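Local structure of aspartate aminotransferase (Plasmodium falciparum, 3K7Y) at the interface of chains A and B. The protein catalyses the pyridoxal-phosphate-dependent transfer of an amino group between L-aspartate and 2-oxoglutarate, giving oxaloacetate and L-glutamate, and works as a homodimer. Numbering follows the deposited sequence. Chains: chain A/B, Aspartate aminotransferase.

Contact 1: the interface of chains A and B. Residues chain A 107-108, 111, 138, 142; chain B 283-286.
A:Phe111 and B:Phe285 meet edge to face across the homodimer interface, and the pair illustrates how one aromatic side chain can read both the backbone and the ring of a partner. Followed outward, A:Phe111 places CB and CG each 3.5 Å from the carbonyl oxygen of B:Phe285 before the ring splits its duties. CD1 and CE1 face the partner's backbone, A:Phe111 CD1 lying 3.7 Å from B:Phe285 CA, but CD1 is set implausibly near the carbonyl oxygen, so this detail is doubtful. On the other side, CD2 and CE2 both lie 3.9 Å from CD1 of B:Phe285, which stands above the rim of the A:Phe111 face. The ring planes are 89° apart, with centroids separated by 5.4 Å. The ring of B:Phe285 is turned toward its partner with CG anti to its own carbonyl carbon (chi1 -68°). A:Met138, its chain bent at chi3 (111°), brings the methyl CE against B:Phe285 CA at 3.9 Å. The A:Arg142 guanidinium lies beside this cluster, with A:Phe111 CD2 at its edge; its approach to the B:Lys284 carbonyl is modelled too tightly to interpret. Chain A contributes helices 105-118 and 133-140 and the loop after the latter, chain B the stretch that leaves helix 268-283.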
loop_
_atom_site.group_PDB
_atom_site.type_symbol
_atom_site.label_atom_id
_atom_site.label_comp_id
_atom_site.label_asym_id
_atom_site.label_seq_id
_atom_site.Cartn_x
_atom_site.Cartn_y
_atom_site.Cartn_z
ATOM N N THR A 107 6.521 -3.501 -6.926
ATOM C CA THR A 107 6.994 -2.187 -6.422
ATOM C C THR A 107 6.948 -2.192 -4.914
ATOM O O THR A 107 7.912 -1.802 -4.242
ATOM C CB THR A 107 6.069 -1.018 -6.893
ATOM O OG1 THR A 107 5.867 -1.079 -8.305
ATOM C CG2 THR A 107 6.639 0.337 -6.526
ATOM N N GLY A 108 5.807 -2.637 -4.393
ATOM C CA GLY A 108 5.593 -2.672 -2.972
ATOM C C GLY A 108 6.580 -3.585 -2.283
ATOM O O GLY A 108 6.915 -3.367 -1.136
ATOM N N PHE A 111 10.339 -1.827 -2.609
ATOM C CA PHE A 111 10.550 -0.766 -1.629
ATOM C C PHE A 111 10.668 -1.206 -0.174
ATOM O O PHE A 111 11.546 -0.692 0.497
ATOM C CB PHE A 111 9.550 0.365 -1.786
ATOM C CG PHE A 111 8.492 0.395 -0.759
ATOM C CD1 PHE A 111 7.180 0.151 -1.112
ATOM C CD2 PHE A 111 8.794 0.728 0.562
ATOM C CE1 PHE A 111 6.166 0.230 -0.156
ATOM C CE2 PHE A 111 7.809 0.804 1.524
ATOM C CZ PHE A 111 6.487 0.553 1.170
ATOM N N MET A 138 13.766 4.468 -7.099
ATOM C CA MET A 138 13.521 3.915 -5.779
ATOM C C MET A 138 14.807 3.806 -4.950
ATOM O O MET A 138 14.814 4.130 -3.763
ATOM C CB MET A 138 12.870 2.549 -5.886
ATOM C CG MET A 138 11.521 2.524 -6.531
ATOM S SD MET A 138 10.807 1.010 -5.892
ATOM C CE MET A 138 9.541 1.665 -4.825
ATOM N N ARG A 142 16.485 7.253 -1.888
ATOM C CA ARG A 142 16.774 7.038 -0.446
ATOM C C ARG A 142 18.246 6.965 -0.082
ATOM O O ARG A 142 18.625 6.351 0.920
ATOM C CB ARG A 142 15.950 5.915 0.200
ATOM C CG ARG A 142 15.842 4.641 -0.547
ATOM C CD ARG A 142 14.619 3.874 -0.063
ATOM N NE ARG A 142 13.485 4.062 -0.954
ATOM C CZ ARG A 142 12.284 3.513 -0.772
ATOM N NH1 ARG A 142 12.039 2.748 0.288
ATOM N NH2 ARG A 142 11.314 3.750 -1.646
ATOM N N ARG B 283 5.292 7.084 -6.191
ATOM C CA ARG B 283 6.051 6.231 -7.113
ATOM C C ARG B 283 7.395 5.719 -6.597
ATOM O O ARG B 283 7.975 4.804 -7.196
ATOM C CB ARG B 283 6.288 6.944 -8.433
ATOM C CG ARG B 283 5.153 6.828 -9.418
ATOM C CD ARG B 283 5.696 6.801 -10.845
ATOM N NE ARG B 283 6.338 5.511 -11.176
ATOM C CZ ARG B 283 6.020 4.750 -12.230
ATOM N NH1 ARG B 283 5.078 5.147 -13.086
ATOM N NH2 ARG B 283 6.666 3.602 -12.451
ATOM N N LYS B 284 7.907 6.306 -5.514
ATOM C CA LYS B 284 9.075 5.734 -4.833
ATOM C C LYS B 284 8.624 4.807 -3.707
ATOM O O LYS B 284 9.428 4.480 -2.829
ATOM C CB LYS B 284 9.983 6.807 -4.240
ATOM C CG LYS B 284 9.740 8.197 -4.781
ATOM C CD LYS B 284 10.637 9.240 -4.130
ATOM C CE LYS B 284 10.789 10.446 -5.062
ATOM N NZ LYS B 284 11.744 11.510 -4.600
ATOM N N PHE B 285 7.353 4.394 -3.724
ATOM C CA PHE B 285 6.826 3.450 -2.743
ATOM C C PHE B 285 6.049 2.284 -3.388
ATOM O O PHE B 285 6.595 1.180 -3.540
ATOM C CB PHE B 285 6.014 4.184 -1.655
ATOM C CG PHE B 285 6.859 5.059 -0.768
ATOM C CD1 PHE B 285 7.698 4.496 0.200
ATOM C CD2 PHE B 285 6.861 6.437 -0.920
ATOM C CE1 PHE B 285 8.525 5.303 1.004
ATOM C CE2 PHE B 285 7.678 7.246 -0.122
ATOM C CZ PHE B 285 8.510 6.670 0.843
ATOM N N TYR B 286 4.792 2.519 -3.774
ATOM C CA TYR B 286 3.958 1.468 -4.363
ATOM C C TYR B 286 3.303 1.813 -5.698
ATOM O O TYR B 286 2.432 1.080 -6.147
ATOM C CB TYR B 286 2.882 1.026 -3.380
ATOM C CG TYR B 286 1.995 2.155 -2.893
ATOM C CD1 TYR B 286 0.742 2.403 -3.473
ATOM C CD2 TYR B 286 2.410 2.983 -1.838
ATOM C CE1 TYR B 286 -0.060 3.450 -3.015
ATOM C CE2 TYR B 286 1.617 4.021 -1.379
ATOM C CZ TYR B 286 0.389 4.250 -1.968
ATOM O OH TYR B 286 -0.389 5.284 -1.501
#

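Contact 2: the interface of chains A and B. Residues chain A 68, 286-290; chain B 104, 107, 255, 257.
B:Arg257 reaches across the dimer to the A:Tyr286-A:Ser288 backbone, a worked case of an active site assembled by two subunits. Hydrogen bonding comes first. B:Arg257 NH2 donates to the carbonyl A:Tyr286 O at 3.1 Å and nearly straight, 172° at the hydrogen. This acceptor lies in the guanidinium plane, yet the nitrogen stands above the carbonyl plane. From the same face of that carbonyl, A:Ser287 OG donates to A:Tyr286 O at 2.7 Å, so two donors grip it. Held between its backbone N and carbonyl carbon (chi1 80°), A:Ser287 OG also lies 3.0 Å from B:Arg257 NH2, but off the line of the N-H spent on A:Tyr286; any hydrogen bond here is bent at best. B:Arg257 NE makes a weak, bent bond to A:Ser288 O, 3.2 Å away. Bends at chi2 (-62°) and chi3 let NE and NH2 address successive parts of one loop.

Aromatic contact is looser: the A:Tyr68 ring stands almost perpendicular to the guanidinium, with CE1 3.8 Å from B:Arg257 NH1 at the ring's edge. Apolar packing completes the patch. B:Thr107 CG2 touches A:Tyr286 CA at 3.6 Å, while A:Tyr286 CB and B:Ile104 CG2 lie alongside at 3.7 Å. B:Thr107, B:Arg257 and A:Tyr68 are pyridoxal-phosphate-binding positions; in this family the arginine holds the cofactor phosphate. Strand 98-104 passes here into helix 105-118, and B:Arg257 lies just ahead of strand 258-264, facing the partner loop before helix 291-302.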
loop_
_atom_site.group_PDB
_atom_site.type_symbol
_atom_site.label_atom_id
_atom_site.label_comp_id
_atom_site.label_asym_id
_atom_site.label_seq_id
_atom_site.Cartn_x
_atom_site.Cartn_y
_atom_site.Cartn_z
ATOM N N TYR A 68 -8.178 -7.050 9.551
ATOM C CA TYR A 68 -6.791 -6.651 9.417
ATOM C C TYR A 68 -5.895 -7.888 9.336
ATOM O O TYR A 68 -6.082 -8.831 10.118
ATOM C CB TYR A 68 -6.355 -5.900 10.672
ATOM C CG TYR A 68 -6.809 -4.482 10.838
ATOM C CD1 TYR A 68 -6.758 -3.581 9.787
ATOM C CD2 TYR A 68 -7.240 -4.019 12.080
ATOM C CE1 TYR A 68 -7.156 -2.253 9.959
ATOM C CE2 TYR A 68 -7.644 -2.690 12.265
ATOM C CZ TYR A 68 -7.591 -1.816 11.195
ATOM O OH TYR A 68 -7.964 -0.504 11.341
ATOM N N TYR A 286 2.074 1.671 6.038
ATOM C CA TYR A 286 0.653 1.347 5.884
ATOM C C TYR A 286 0.114 0.273 6.825
ATOM O O TYR A 286 -0.995 -0.203 6.621
ATOM C CB TYR A 286 0.350 0.946 4.446
ATOM C CG TYR A 286 1.187 -0.213 3.942
ATOM C CD1 TYR A 286 0.694 -1.526 3.946
ATOM C CD2 TYR A 286 2.484 0.004 3.452
ATOM C CE1 TYR A 286 1.479 -2.583 3.483
ATOM C CE2 TYR A 286 3.267 -1.041 2.989
ATOM C CZ TYR A 286 2.763 -2.327 3.007
ATOM O OH TYR A 286 3.550 -3.354 2.543
ATOM N N SER A 287 0.893 -0.121 7.831
ATOM C CA SER A 287 0.490 -1.125 8.828
ATOM C C SER A 287 0.119 -2.554 8.333
ATOM O O SER A 287 0.608 -3.526 8.906
ATOM C CB SER A 287 -0.581 -0.560 9.745
ATOM O OG SER A 287 -1.845 -0.625 9.110
ATOM N N SER A 288 -0.720 -2.708 7.303
ATOM C CA SER A 288 -0.996 -4.061 6.762
ATOM C C SER A 288 -1.466 -4.132 5.296
ATOM O O SER A 288 -1.937 -3.135 4.746
ATOM C CB SER A 288 -1.948 -4.859 7.679
ATOM O OG SER A 288 -3.115 -4.135 8.030
ATOM N N PRO A 289 -1.346 -5.325 4.661
ATOM C CA PRO A 289 -1.733 -5.552 3.267
ATOM C C PRO A 289 -3.233 -5.734 3.054
ATOM O O PRO A 289 -3.978 -6.018 4.007
ATOM C CB PRO A 289 -1.035 -6.872 2.921
ATOM C CG PRO A 289 -0.105 -7.153 4.060
ATOM C CD PRO A 289 -0.752 -6.542 5.237
ATOM N N VAL A 290 -3.652 -5.584 1.794
ATOM C CA VAL A 290 -5.046 -5.771 1.357
ATOM C C VAL A 290 -5.530 -7.226 1.474
ATOM O O VAL A 290 -4.916 -8.166 0.941
ATOM C CB VAL A 290 -5.271 -5.211 -0.071
ATOM C CG1 VAL A 290 -6.707 -5.470 -0.564
ATOM C CG2 VAL A 290 -4.959 -3.731 -0.078
ATOM N N ILE B 104 -3.770 3.828 1.279
ATOM C CA ILE B 104 -3.917 2.531 1.893
ATOM C C ILE B 104 -4.357 2.713 3.358
ATOM O O ILE B 104 -3.561 2.602 4.306
ATOM C CB ILE B 104 -2.630 1.731 1.698
ATOM C CG1 ILE B 104 -2.468 1.464 0.217
ATOM C CG2 ILE B 104 -2.679 0.392 2.368
ATOM C CD1 ILE B 104 -1.041 1.557 -0.222
ATOM N N THR B 107 -3.685 5.232 7.861
ATOM C CA THR B 107 -2.211 5.106 7.999
ATOM C C THR B 107 -1.561 5.480 6.690
ATOM O O THR B 107 -0.603 6.263 6.653
ATOM C CB THR B 107 -1.782 3.634 8.306
ATOM O OG1 THR B 107 -2.532 3.114 9.405
ATOM C CG2 THR B 107 -0.303 3.531 8.616
ATOM N N GLY B 255 -9.359 -4.890 6.735
ATOM C CA GLY B 255 -8.274 -5.377 5.888
ATOM C C GLY B 255 -8.226 -4.819 4.480
ATOM O O GLY B 255 -7.220 -4.973 3.795
ATOM N N ARG B 257 -8.015 -1.888 3.708
ATOM C CA ARG B 257 -7.157 -0.704 3.836
ATOM C C ARG B 257 -7.701 0.473 3.040
ATOM O O ARG B 257 -6.971 1.073 2.241
ATOM C CB ARG B 257 -5.710 -1.003 3.445
ATOM C CG ARG B 257 -5.200 -2.357 3.903
ATOM C CD ARG B 257 -5.187 -2.501 5.418
ATOM N NE ARG B 257 -4.357 -1.476 6.039
ATOM C CZ ARG B 257 -4.818 -0.419 6.706
ATOM N NH1 ARG B 257 -6.136 -0.233 6.885
ATOM N NH2 ARG B 257 -3.949 0.450 7.205
#

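Contact 3: the interface of chains A and B. Residues chain A 56, 60, 256, 292-293; chain B 60, 66, 256, 290, 292.
The paired rings of A:His292 and B:His292 form a symmetric homodimer contact, a clear example of like residues meeting about a two-fold axis to join the subunits. Reaching tip to tip, the imidazoles stack with planes 1° apart and centroids 3.3 Å from each other. ND1 of each ring sits over the centre of the other. CG is anti to the backbone N in both copies (chi1 164°), which swings each ring out to its mate. Carboxylates grip the backbone beside the stack and may help to set its position: B:His292 N donates at 3.2 Å to A:Glu256 OE1, which receives it on its syn lone pair, and the two-fold repeats the bond from A:His292 N to B:Glu256 OE1. Because these amides lie in the first turn of helix 291-302, the acidic groups may favourably meet the helix dipole. Farther out, B:Lys66 extends its chain past A:Glu256, its CD 3.4 Å from OE2, and ends in a salt bridge of 2.8 Å between NZ and A:Asp56 OD2. The lysine amine comes from above the carboxylate plane, 66° out of it. A:Thr60 and B:Thr60 touch methyl to methyl through CG2. Thus helix 50-62 and the start of helix 291-302 meet their counterparts near the axis.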
loop_
_atom_site.group_PDB
_atom_site.type_symbol
_atom_site.label_atom_id
_atom_site.label_comp_id
_atom_site.label_asym_id
_atom_site.label_seq_id
_atom_site.Cartn_x
_atom_site.Cartn_y
_atom_site.Cartn_z
ATOM N N ASP A 56 -12.300 -14.434 -8.368
ATOM C CA ASP A 56 -13.068 -13.301 -7.862
ATOM C C ASP A 56 -14.421 -13.721 -7.301
ATOM O O ASP A 56 -14.706 -13.471 -6.131
ATOM C CB ASP A 56 -13.240 -12.215 -8.928
ATOM C CG ASP A 56 -12.593 -10.897 -8.527
ATOM O OD1 ASP A 56 -12.300 -10.713 -7.325
ATOM O OD2 ASP A 56 -12.397 -10.034 -9.406
ATOM N N THR A 60 -16.043 -13.824 -3.122
ATOM C CA THR A 60 -17.164 -13.129 -2.522
ATOM C C THR A 60 -18.239 -14.138 -2.134
ATOM O O THR A 60 -19.358 -13.764 -1.808
ATOM C CB THR A 60 -17.724 -12.037 -3.448
ATOM O OG1 THR A 60 -18.726 -12.590 -4.299
ATOM C CG2 THR A 60 -16.612 -11.432 -4.294
ATOM N N GLU A 256 -4.913 -4.492 -8.720
ATOM C CA GLU A 256 -5.064 -5.159 -7.435
ATOM C C GLU A 256 -3.819 -4.970 -6.570
ATOM O O GLU A 256 -3.868 -5.081 -5.338
ATOM C CB GLU A 256 -5.347 -6.640 -7.659
ATOM C CG GLU A 256 -6.800 -7.108 -7.485
ATOM C CD GLU A 256 -7.840 -5.992 -7.438
ATOM O OE1 GLU A 256 -7.899 -5.252 -6.425
ATOM O OE2 GLU A 256 -8.632 -5.893 -8.398
ATOM N N HIS A 292 -8.516 -8.473 0.453
ATOM C CA HIS A 292 -9.159 -8.933 -0.775
ATOM C C HIS A 292 -8.174 -9.572 -1.727
ATOM O O HIS A 292 -8.380 -10.694 -2.180
ATOM C CB HIS A 292 -9.875 -7.788 -1.491
ATOM C CG HIS A 292 -10.217 -8.091 -2.918
ATOM N ND1 HIS A 292 -11.355 -8.779 -3.283
ATOM C CD2 HIS A 292 -9.563 -7.803 -4.071
ATOM C CE1 HIS A 292 -11.399 -8.886 -4.597
ATOM N NE2 HIS A 292 -10.321 -8.306 -5.099
ATOM N N THR A 293 -7.107 -8.850 -2.040
ATOM C CA THR A 293 -6.165 -9.336 -3.027
ATOM C C THR A 293 -5.434 -10.542 -2.464
ATOM O O THR A 293 -5.005 -11.404 -3.202
ATOM C CB THR A 293 -5.254 -8.216 -3.613
ATOM O OG1 THR A 293 -4.356 -7.732 -2.617
ATOM C CG2 THR A 293 -6.100 -7.037 -4.088
ATOM N N THR B 60 -18.400 -7.198 -8.235
ATOM C CA THR B 60 -17.953 -8.304 -9.058
ATOM C C THR B 60 -18.989 -8.583 -10.142
ATOM O O THR B 60 -18.927 -9.603 -10.817
ATOM C CB THR B 60 -17.661 -9.560 -8.220
ATOM O OG1 THR B 60 -18.848 -10.343 -8.091
ATOM C CG2 THR B 60 -17.150 -9.175 -6.840
ATOM N N LYS B 66 -9.185 -5.290 -14.689
ATOM C CA LYS B 66 -8.514 -4.727 -13.503
ATOM C C LYS B 66 -7.280 -3.873 -13.839
ATOM O O LYS B 66 -6.157 -4.338 -13.711
ATOM C CB LYS B 66 -8.152 -5.839 -12.522
ATOM C CG LYS B 66 -9.345 -6.641 -12.052
ATOM C CD LYS B 66 -8.938 -7.810 -11.169
ATOM C CE LYS B 66 -10.045 -8.863 -11.108
ATOM N NZ LYS B 66 -9.736 -9.985 -10.170
ATOM N N GLU B 256 -9.305 -4.186 4.031
ATOM C CA GLU B 256 -9.336 -3.630 2.687
ATOM C C GLU B 256 -8.358 -2.462 2.555
ATOM O O GLU B 256 -7.918 -2.112 1.451
ATOM C CB GLU B 256 -10.754 -3.188 2.350
ATOM C CG GLU B 256 -11.572 -4.105 1.427
ATOM C CD GLU B 256 -10.995 -5.504 1.227
ATOM O OE1 GLU B 256 -9.955 -5.645 0.538
ATOM O OE2 GLU B 256 -11.618 -6.467 1.720
ATOM N N VAL B 290 -5.082 0.253 -4.674
ATOM C CA VAL B 290 -5.919 -0.922 -4.973
ATOM C C VAL B 290 -7.236 -0.565 -5.684
ATOM O O VAL B 290 -8.032 0.263 -5.211
ATOM C CB VAL B 290 -6.172 -1.773 -3.703
ATOM C CG1 VAL B 290 -7.108 -2.962 -3.991
ATOM C CG2 VAL B 290 -4.846 -2.253 -3.155
ATOM N N HIS B 292 -9.763 -2.683 -6.481
ATOM C CA HIS B 292 -10.914 -3.319 -5.844
ATOM C C HIS B 292 -11.520 -2.447 -4.767
ATOM O O HIS B 292 -12.718 -2.183 -4.777
ATOM C CB HIS B 292 -10.540 -4.672 -5.241
ATOM C CG HIS B 292 -11.545 -5.191 -4.258
ATOM N ND1 HIS B 292 -12.673 -5.887 -4.640
ATOM C CD2 HIS B 292 -11.592 -5.109 -2.905
ATOM C CE1 HIS B 292 -13.361 -6.227 -3.568
ATOM N NE2 HIS B 292 -12.729 -5.763 -2.502
#

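Contact 2 lies about 16 Å from contact 1 and 14 Å from contact 3, while contacts 1 and 3 are about 21 Å apart, measured between the centres of their C-alpha atoms. The same loop, from helix 268-283 to helix 291-302, supplies residues to each, from chain B in contacts 1 and 3 and from chain A in contact 2. A:Thr107 and B:Tyr286 of contact 1 recur as B:Thr107 and A:Tyr286 in contact 2, and A:Val290 of contact 2 as B:Val290 in contact 3. Neighbouring B:Gly255, B:Glu256 and B:Arg257 likewise serve contacts 2 and 3. Dimer packing and the cofactor site thus share elements, so assembly probably supports catalysis.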